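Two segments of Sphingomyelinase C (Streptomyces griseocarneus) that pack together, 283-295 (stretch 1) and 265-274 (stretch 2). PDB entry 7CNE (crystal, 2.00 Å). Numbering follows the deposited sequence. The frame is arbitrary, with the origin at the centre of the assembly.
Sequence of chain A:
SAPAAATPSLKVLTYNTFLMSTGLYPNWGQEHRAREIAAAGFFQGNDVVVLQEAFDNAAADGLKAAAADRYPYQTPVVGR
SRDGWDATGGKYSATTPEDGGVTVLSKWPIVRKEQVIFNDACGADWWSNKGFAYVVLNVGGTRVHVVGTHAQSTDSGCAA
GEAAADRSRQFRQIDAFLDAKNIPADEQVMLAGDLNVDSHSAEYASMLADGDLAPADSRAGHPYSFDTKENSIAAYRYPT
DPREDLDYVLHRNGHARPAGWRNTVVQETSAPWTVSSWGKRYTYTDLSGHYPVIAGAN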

# COMPACT_ATOMS: atom_id res chain seq x y z
N THR A 283 -12.08 14.66 17.39
CA THR A 283 -11.66 13.40 17.99
C THR A 283 -11.93 12.25 17.02
O THR A 283 -13.04 12.15 16.48
CB THR A 283 -12.36 13.15 19.33
OG1 THR A 283 -11.98 14.18 20.26
CG2 THR A 283 -11.96 11.79 19.90
N TYR A 284 -10.94 11.39 16.82
CA TYR A 284 -11.04 10.27 15.91
C TYR A 284 -10.77 8.97 16.66
O TYR A 284 -10.10 8.95 17.69
CB TYR A 284 -10.06 10.41 14.74
CG TYR A 284 -10.27 11.69 13.96
CD1 TYR A 284 -9.57 12.84 14.26
CD2 TYR A 284 -11.21 11.74 12.94
CE1 TYR A 284 -9.78 14.03 13.55
CE2 TYR A 284 -11.42 12.91 12.22
CZ TYR A 284 -10.71 14.05 12.53
OH TYR A 284 -10.93 15.20 11.82
N THR A 285 -11.30 7.87 16.12
CA THR A 285 -11.12 6.55 16.71
C THR A 285 -10.58 5.55 15.70
O THR A 285 -10.83 4.35 15.81
CB THR A 285 -12.42 6.02 17.32
OG1 THR A 285 -13.52 6.30 16.45
CG2 THR A 285 -12.68 6.66 18.70
N ASP A 286 -9.84 6.04 14.69
CA ASP A 286 -9.14 5.18 13.75
C ASP A 286 -7.76 5.75 13.50
O ASP A 286 -7.54 6.96 13.63
CB ASP A 286 -9.88 5.04 12.41
CG ASP A 286 -11.27 4.49 12.58
OD1 ASP A 286 -12.19 5.29 12.84
OD2 ASP A 286 -11.45 3.26 12.45
N LEU A 287 -6.82 4.87 13.14
CA LEU A 287 -5.45 5.30 12.91
C LEU A 287 -5.22 5.78 11.48
O LEU A 287 -4.18 6.38 11.20
CB LEU A 287 -4.48 4.17 13.26
CG LEU A 287 -4.43 3.84 14.77
CD1 LEU A 287 -3.47 2.70 15.06
CD2 LEU A 287 -4.05 5.08 15.57
N SER A 288 -6.16 5.54 10.59
CA SER A 288 -6.10 6.07 9.23
C SER A 288 -7.50 5.97 8.65
O SER A 288 -8.43 5.47 9.29
CB SER A 288 -5.06 5.33 8.38
OG SER A 288 -5.55 4.10 7.89
N GLY A 289 -7.65 6.47 7.42
CA GLY A 289 -8.93 6.39 6.75
C GLY A 289 -9.23 5.05 6.13
O GLY A 289 -10.38 4.80 5.75
N HIS A 290 -8.23 4.18 6.02
CA HIS A 290 -8.39 2.83 5.51
C HIS A 290 -8.42 1.83 6.66
O HIS A 290 -7.95 2.09 7.77
CB HIS A 290 -7.25 2.47 4.55
CG HIS A 290 -7.31 3.19 3.23
ND1 HIS A 290 -7.55 2.53 2.04
CD2 HIS A 290 -7.16 4.50 2.91
CE1 HIS A 290 -7.54 3.41 1.05
NE2 HIS A 290 -7.31 4.61 1.55
N TYR A 291 -8.97 0.69 6.38
CA TYR A 291 -8.74 -0.44 7.26
C TYR A 291 -7.59 -1.29 6.73
O TYR A 291 -7.41 -1.42 5.51
CB TYR A 291 -10.00 -1.31 7.37
CG TYR A 291 -11.15 -0.60 8.05
CD1 TYR A 291 -10.97 0.07 9.26
CD2 TYR A 291 -12.43 -0.60 7.48
CE1 TYR A 291 -12.04 0.72 9.89
CE2 TYR A 291 -13.49 0.05 8.09
CZ TYR A 291 -13.30 0.70 9.29
OH TYR A 291 -14.36 1.34 9.89
N PRO A 292 -6.80 -1.88 7.62
CA PRO A 292 -5.77 -2.82 7.18
C PRO A 292 -6.39 -4.04 6.51
O PRO A 292 -7.49 -4.49 6.85
CB PRO A 292 -5.06 -3.20 8.49
CG PRO A 292 -6.14 -3.03 9.55
CD PRO A 292 -6.88 -1.79 9.09
N VAL A 293 -5.67 -4.58 5.53
CA VAL A 293 -6.03 -5.82 4.87
C VAL A 293 -4.93 -6.82 5.15
O VAL A 293 -3.75 -6.56 4.86
CB VAL A 293 -6.24 -5.63 3.36
CG1 VAL A 293 -6.35 -6.98 2.66
CG2 VAL A 293 -7.48 -4.78 3.12
N ILE A 294 -5.29 -7.96 5.72
CA ILE A 294 -4.34 -9.01 6.04
C ILE A 294 -4.63 -10.18 5.11
O ILE A 294 -5.77 -10.66 5.03
CB ILE A 294 -4.42 -9.43 7.52
CG1 ILE A 294 -3.93 -8.27 8.40
CG2 ILE A 294 -3.58 -10.70 7.75
CD1 ILE A 294 -4.31 -8.41 9.85
N ALA A 295 -3.60 -10.61 4.39
CA ALA A 295 -3.71 -11.67 3.41
C ALA A 295 -2.95 -12.90 3.87
O ALA A 295 -1.83 -12.79 4.37
CB ALA A 295 -3.15 -11.22 2.06
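Stretch 2 (265-274) VVQETSAPWT

Stretch 2 runs antiparallel to stretch 1 and is paired with it at both ends, in two separate ladders whose register differs by one residue. The backbones bulge apart between them. At one end T274 lies beside T283 (CA–CA 4.2 Å) and W273 beside Y284 (CA–CA 5.6 Å), the latter pair closed by Y284 N to W273 O at 2.9 Å and W273 N to Y284 O at 3.1 Å. At the other, V265 faces V293 (CA–CA 4.5 Å), and V266 N donates to P292 O at 3.0 Å.

The indole of W273 fills the hollow where stretch 1 leaves its strand. Its chi1 of 57° (p) brings the ring back across stretch 1, so that Y284 CD1 rests over its face, 3.5 Å from W273 CH2, while W273 NE1 reaches D286 O at 3.0 Å near the plane of the ring. One side chain thus packs on the tyrosine and holds the turning backbone beyond it. On the other face of this ladder, T274 OG1 and T283 OG1 are hydrogen-bonded at 2.6 Å.

Past P272, whose CA approaches Y284 O to 3.2 Å, the chain of stretch 2 returns to stretch 1 through S270 N, which donates to T285 O at 3.0 Å. S270 points toward stretch 1, its CB 3.8 Å from L287 CG. Farther along, the loops stand apart and water fills the gap: one molecule links E268 O (2.9 Å) to L287 N (2.9 Å), and another lies 2.8 Å from both E268 O and D286 OD2.

Direct packing resumes at Y291. The extended Q267 lays its CG over the Y291 ring, 3.9 Å from the centroid, and its NE2 donates to Y291 OH at 3.0 Å. Aliphatic contacts complete the fit, with V265 CG1 3.8 Å from Y291 CB and V266 CG2 3.9 Å from I294 CD1.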

# COMPACT_ATOMS: atom_id res chain seq x y z
N VAL A 265 -10.36 -7.87 5.39
CA VAL A 265 -10.43 -6.47 5.79
C VAL A 265 -10.73 -6.43 7.29
O VAL A 265 -11.75 -6.96 7.74
CB VAL A 265 -11.51 -5.72 5.00
CG1 VAL A 265 -11.46 -4.21 5.32
CG2 VAL A 265 -11.34 -5.97 3.48
N VAL A 266 -9.84 -5.83 8.06
CA VAL A 266 -9.88 -5.91 9.52
C VAL A 266 -10.27 -4.54 10.06
O VAL A 266 -9.48 -3.60 10.02
CB VAL A 266 -8.54 -6.36 10.11
CG1 VAL A 266 -8.58 -6.28 11.62
CG2 VAL A 266 -8.19 -7.78 9.65
N GLN A 267 -11.49 -4.44 10.59
CA GLN A 267 -12.01 -3.18 11.14
C GLN A 267 -11.59 -3.06 12.61
O GLN A 267 -12.36 -3.32 13.53
CB GLN A 267 -13.52 -3.12 10.96
CG GLN A 267 -14.20 -1.83 11.41
CD GLN A 267 -15.70 -1.89 11.23
OE1 GLN A 267 -16.35 -2.83 11.68
NE2 GLN A 267 -16.26 -0.91 10.54
N GLU A 268 -10.33 -2.67 12.82
CA GLU A 268 -9.79 -2.49 14.17
C GLU A 268 -9.73 -1.00 14.49
O GLU A 268 -9.06 -0.24 13.78
CB GLU A 268 -8.40 -3.13 14.31
CG GLU A 268 -7.72 -2.79 15.65
CD GLU A 268 -6.33 -3.41 15.85
OE1 GLU A 268 -5.96 -4.35 15.11
OE2 GLU A 268 -5.61 -2.97 16.76
N THR A 269 -10.43 -0.59 15.54
CA THR A 269 -10.45 0.81 15.94
C THR A 269 -9.35 1.10 16.96
O THR A 269 -8.69 0.20 17.49
CB THR A 269 -11.81 1.22 16.52
OG1 THR A 269 -12.10 0.41 17.67
CG2 THR A 269 -12.90 1.06 15.48
N SER A 270 -9.16 2.38 17.24
CA SER A 270 -8.11 2.86 18.12
C SER A 270 -8.74 3.60 19.30
O SER A 270 -9.89 4.03 19.24
CB SER A 270 -7.15 3.80 17.40
OG SER A 270 -7.75 5.07 17.15
N ALA A 271 -7.95 3.76 20.36
CA ALA A 271 -8.33 4.70 21.40
C ALA A 271 -8.52 6.08 20.78
O ALA A 271 -7.90 6.41 19.76
CB ALA A 271 -7.26 4.76 22.49
N PRO A 272 -9.41 6.90 21.34
CA PRO A 272 -9.61 8.24 20.79
C PRO A 272 -8.34 9.07 20.87
O PRO A 272 -7.53 8.92 21.79
CB PRO A 272 -10.72 8.84 21.66
CG PRO A 272 -10.72 8.00 22.91
CD PRO A 272 -10.35 6.62 22.44
N TRP A 273 -8.17 9.92 19.86
CA TRP A 273 -7.11 10.91 19.83
C TRP A 273 -7.71 12.18 19.24
O TRP A 273 -8.62 12.13 18.41
CB TRP A 273 -5.89 10.45 19.01
CG TRP A 273 -6.23 10.07 17.60
CD1 TRP A 273 -6.71 8.88 17.17
CD2 TRP A 273 -6.13 10.92 16.45
NE1 TRP A 273 -6.91 8.92 15.80
CE2 TRP A 273 -6.57 10.16 15.34
CE3 TRP A 273 -5.72 12.24 16.25
CZ2 TRP A 273 -6.60 10.69 14.05
CZ3 TRP A 273 -5.75 12.76 14.96
CH2 TRP A 273 -6.19 11.98 13.88
N THR A 274 -7.22 13.32 19.71
CA THR A 274 -7.85 14.59 19.41
C THR A 274 -6.82 15.58 18.89
O THR A 274 -5.68 15.62 19.37
CB THR A 274 -8.56 15.15 20.66
OG1 THR A 274 -9.52 14.19 21.13
CG2 THR A 274 -9.27 16.46 20.33
O HOH W 1 -9.22 1.65 11.73
O HOH W 2 -7.28 2.09 13.80